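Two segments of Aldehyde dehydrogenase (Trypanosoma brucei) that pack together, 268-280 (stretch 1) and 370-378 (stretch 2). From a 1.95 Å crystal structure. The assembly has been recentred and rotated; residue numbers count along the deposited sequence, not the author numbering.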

# COMPACT_ATOMS: atom_id res chain seq x y z
N GLU A 268 8.34 28.26 21.95
CA GLU A 268 7.83 29.63 21.94
C GLU A 268 8.91 30.54 22.54
O GLU A 268 9.53 30.19 23.56
N LYS A 269 9.14 31.68 21.89
CA LYS A 269 10.27 32.59 22.17
C LYS A 269 10.53 32.84 23.67
O LYS A 269 11.67 32.76 24.13
N SER A 270 9.46 33.13 24.41
CA SER A 270 9.56 33.45 25.84
C SER A 270 9.92 32.25 26.74
O SER A 270 10.36 32.46 27.87
N MET A 271 9.74 31.03 26.24
CA MET A 271 10.02 29.81 27.01
C MET A 271 11.39 29.17 26.76
O MET A 271 11.69 28.15 27.38
N GLU A 272 12.21 29.76 25.90
CA GLU A 272 13.49 29.15 25.51
C GLU A 272 14.40 28.87 26.71
O GLU A 272 14.94 27.77 26.83
N SER A 273 14.57 29.87 27.58
CA SER A 273 15.51 29.75 28.70
C SER A 273 15.06 28.70 29.71
O SER A 273 15.86 27.85 30.11
N VAL A 274 13.79 28.76 30.12
CA VAL A 274 13.25 27.78 31.08
C VAL A 274 13.29 26.34 30.55
O VAL A 274 13.58 25.41 31.31
N LEU A 275 13.02 26.15 29.25
CA LEU A 275 13.09 24.82 28.64
C LEU A 275 14.52 24.28 28.64
O LEU A 275 14.75 23.15 29.05
N VAL A 276 15.46 25.11 28.18
CA VAL A 276 16.87 24.70 28.08
C VAL A 276 17.43 24.35 29.47
O VAL A 276 18.10 23.33 29.62
N ASP A 277 17.13 25.18 30.47
CA ASP A 277 17.51 24.90 31.85
C ASP A 277 16.89 23.60 32.37
O ASP A 277 17.57 22.80 33.01
N ALA A 278 15.60 23.39 32.08
CA ALA A 278 14.91 22.16 32.48
C ALA A 278 15.49 20.92 31.81
O ALA A 278 15.65 19.88 32.45
N LEU A 279 15.80 21.02 30.52
CA LEU A 279 16.47 19.94 29.79
C LEU A 279 17.84 19.60 30.39
O LEU A 279 18.19 18.42 30.50
N ALA A 280 18.59 20.63 30.78
CA ALA A 280 19.88 20.44 31.45
C ALA A 280 19.73 19.68 32.77
O ALA A 280 20.50 18.76 33.03
N ILE A 370 22.44 15.13 19.46
CA ILE A 370 22.38 16.58 19.25
C ILE A 370 20.92 17.04 19.14
O ILE A 370 20.16 16.50 18.34
N LEU A 371 20.55 18.03 19.95
CA LEU A 371 19.20 18.59 19.97
C LEU A 371 19.23 20.10 19.69
O LEU A 371 19.43 20.90 20.62
N PRO A 372 19.04 20.50 18.42
CA PRO A 372 18.84 21.91 18.10
C PRO A 372 17.56 22.48 18.72
O PRO A 372 16.54 21.79 18.76
N VAL A 373 17.64 23.71 19.20
CA VAL A 373 16.50 24.43 19.76
C VAL A 373 16.29 25.70 18.93
O VAL A 373 17.15 26.59 18.92
N LEU A 374 15.16 25.75 18.24
CA LEU A 374 14.75 26.92 17.46
C LEU A 374 13.58 27.59 18.17
O LEU A 374 12.90 26.95 18.98
N THR A 375 13.36 28.87 17.89
CA THR A 375 12.24 29.61 18.49
C THR A 375 11.20 29.99 17.46
O THR A 375 11.49 30.05 16.26
N TYR A 376 9.98 30.22 17.94
CA TYR A 376 8.88 30.74 17.13
C TYR A 376 8.15 31.85 17.90
O TYR A 376 8.20 31.88 19.13
N GLU A 377 7.50 32.74 17.16
CA GLU A 377 6.59 33.75 17.72
C GLU A 377 5.12 33.47 17.40
O GLU A 377 4.26 33.65 18.26
N ASN A 378 4.84 33.03 16.17
CA ASN A 378 3.47 32.71 15.73
C ASN A 378 3.43 31.36 15.01
O ASN A 378 4.48 30.78 14.72

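The strand of stretch 2 runs nearly antiparallel to the helix 272-280, their axes 10.4 Å apart at closest approach. The strand's alternation turns Leu371, Val373 and Thr375 toward stretch 1, while Leu374 between the last two points away. Ile370, at the start, stays out of reach. Leu371 (chi1 t, chi2 p) points toward the helix and meets Leu279 (m, t), CD2 of Leu371 lying 4.1 Å from CD1 of Leu279; two branched, apolar side chains suit this buried place, which offers no polar partner across the stretches. Pro372 makes no contact, and the inward role passes to Val373 (t). Its CG1 lies 4.2 Å from CG of Glu272 and 4.5 Å from CG2 of Val276 (t), so a compact beta-branched residue meets both an aliphatic stem and another valine.

Thr375 (p) returns toward stretch 1: its methyl CG2 sits 3.6 Å from OE1 of the extended Glu272 (t, t), while its CB packs 4.2 Å from CA of Lys269; a small beta-branched residue fits where the backbone of Lys269 comes close, its CA 5.1 Å from CA of Thr375.

At Tyr376 the contact becomes a parallel bridge with Glu268. The backbone anchors it, Lys269 N donating to Tyr376 O at 2.9 Å. With chi1 p, the ring of Tyr376 turns one face to the backbone of Glu268: CA of Glu268 stands over it, 3.8 Å from the centroid of the Tyr376 ring, a CH-pi contact that a flat aromatic surface accommodates well. The carboxylate of Glu268 (t, m) serves both sides: OE1 accepts from Ser270 N at 2.9 Å and Ser270 OG at 2.6 Å, and OE2 accepts from the water described below.

Glu377 (m, t) leaves the strand but reaches Lys269 (t, t, p, t), CG of Glu377 lying 3.8 Å from CD of Lys269. Their opposite charges, with NZ of Lys269 4.2 Å from OE2 of Glu377, fall short of a salt bridge. Water 1 links the stretches, donating to Glu268 OE2 (2.6 Å) and Glu377 O (2.7 Å). Asn378 points away and caps a following helix.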

# COMPACT_ATOMS: atom_id res chain seq x y z
CB GLU A 268 6.50 29.74 22.70
CG GLU A 268 5.68 30.98 22.39
CD GLU A 268 6.11 32.23 23.16
OE1 GLU A 268 6.73 32.11 24.24
OE2 GLU A 268 5.82 33.34 22.68
CB LYS A 269 10.03 33.92 21.45
CG LYS A 269 11.21 34.88 21.38
CD LYS A 269 10.82 36.18 20.70
CE LYS A 269 9.74 36.94 21.47
NZ LYS A 269 9.68 38.39 21.15
CB SER A 270 8.26 34.10 26.33
OG SER A 270 7.23 33.14 26.53
CB MET A 271 8.93 28.76 26.71
CG MET A 271 7.51 29.19 27.02
SD MET A 271 7.27 29.34 28.80
CE MET A 271 5.95 30.55 28.86
CB GLU A 272 14.25 30.02 24.50
CG GLU A 272 15.44 29.33 23.84
CD GLU A 272 16.35 30.27 23.06
OE1 GLU A 272 16.03 31.47 22.90
OE2 GLU A 272 17.40 29.81 22.58
CB SER A 273 15.73 31.09 29.39
OG SER A 273 16.72 30.99 30.40
CB VAL A 274 11.83 28.13 31.59
CG1 VAL A 274 11.86 29.40 32.42
CG2 VAL A 274 10.80 28.23 30.46
CB LEU A 275 12.55 24.84 27.21
CG LEU A 275 12.62 23.53 26.41
CD1 LEU A 275 11.92 22.39 27.14
CD2 LEU A 275 12.04 23.72 25.02
CB VAL A 276 17.72 25.77 27.37
CG1 VAL A 276 19.21 25.49 27.50
CG2 VAL A 276 17.33 25.86 25.89
CB ASP A 277 17.13 26.05 32.78
CG ASP A 277 17.98 27.30 32.57
OD1 ASP A 277 18.90 27.30 31.72
OD2 ASP A 277 17.74 28.30 33.28
CB ALA A 278 13.41 22.28 32.20
CB LEU A 279 16.63 20.28 28.29
CG LEU A 279 15.34 20.24 27.45
CD1 LEU A 279 15.55 20.93 26.10
CD2 LEU A 279 14.87 18.81 27.24
CB ALA A 280 20.57 21.78 31.70
CB ILE A 370 23.15 17.02 17.97
CG1 ILE A 370 24.56 16.41 17.93
CG2 ILE A 370 23.19 18.54 17.85
CD1 ILE A 370 25.40 16.64 19.17
CB LEU A 371 18.52 18.31 21.31
CG LEU A 371 17.01 18.60 21.41
CD1 LEU A 371 16.20 17.59 20.61
CD2 LEU A 371 16.56 18.58 22.87
CB PRO A 372 18.72 21.91 16.57
CG PRO A 372 19.46 20.70 16.14
CD PRO A 372 19.16 19.69 17.20
CB VAL A 373 16.73 24.78 21.25
CG1 VAL A 373 15.59 25.63 21.80
CG2 VAL A 373 16.88 23.50 22.07
CB LEU A 374 14.32 26.50 16.05
CG LEU A 374 15.43 26.08 15.08
CD1 LEU A 374 16.04 24.72 15.44
CD2 LEU A 374 14.89 26.05 13.65
CB THR A 375 12.71 30.87 19.25
OG1 THR A 375 13.40 31.75 18.36
CG2 THR A 375 13.62 30.49 20.40
CB TYR A 376 7.91 29.61 16.75
CG TYR A 376 6.87 29.26 17.80
CD1 TYR A 376 5.67 29.97 17.88
CD2 TYR A 376 7.07 28.21 18.69
CE1 TYR A 376 4.71 29.65 18.84
CE2 TYR A 376 6.12 27.88 19.65
CZ TYR A 376 4.94 28.60 19.71
OH TYR A 376 3.99 28.29 20.65
CB GLU A 377 6.99 35.14 17.24
CG GLU A 377 8.30 35.64 17.84
CD GLU A 377 8.64 37.06 17.42
OE1 GLU A 377 7.73 37.92 17.41
OE2 GLU A 377 9.82 37.33 17.12
CB ASN A 378 2.92 33.83 14.84
CG ASN A 378 3.87 34.21 13.71
OD1 ASN A 378 4.19 33.38 12.86
ND2 ASN A 378 4.32 35.46 13.70
O HOH W 1 3.98 33.76 20.92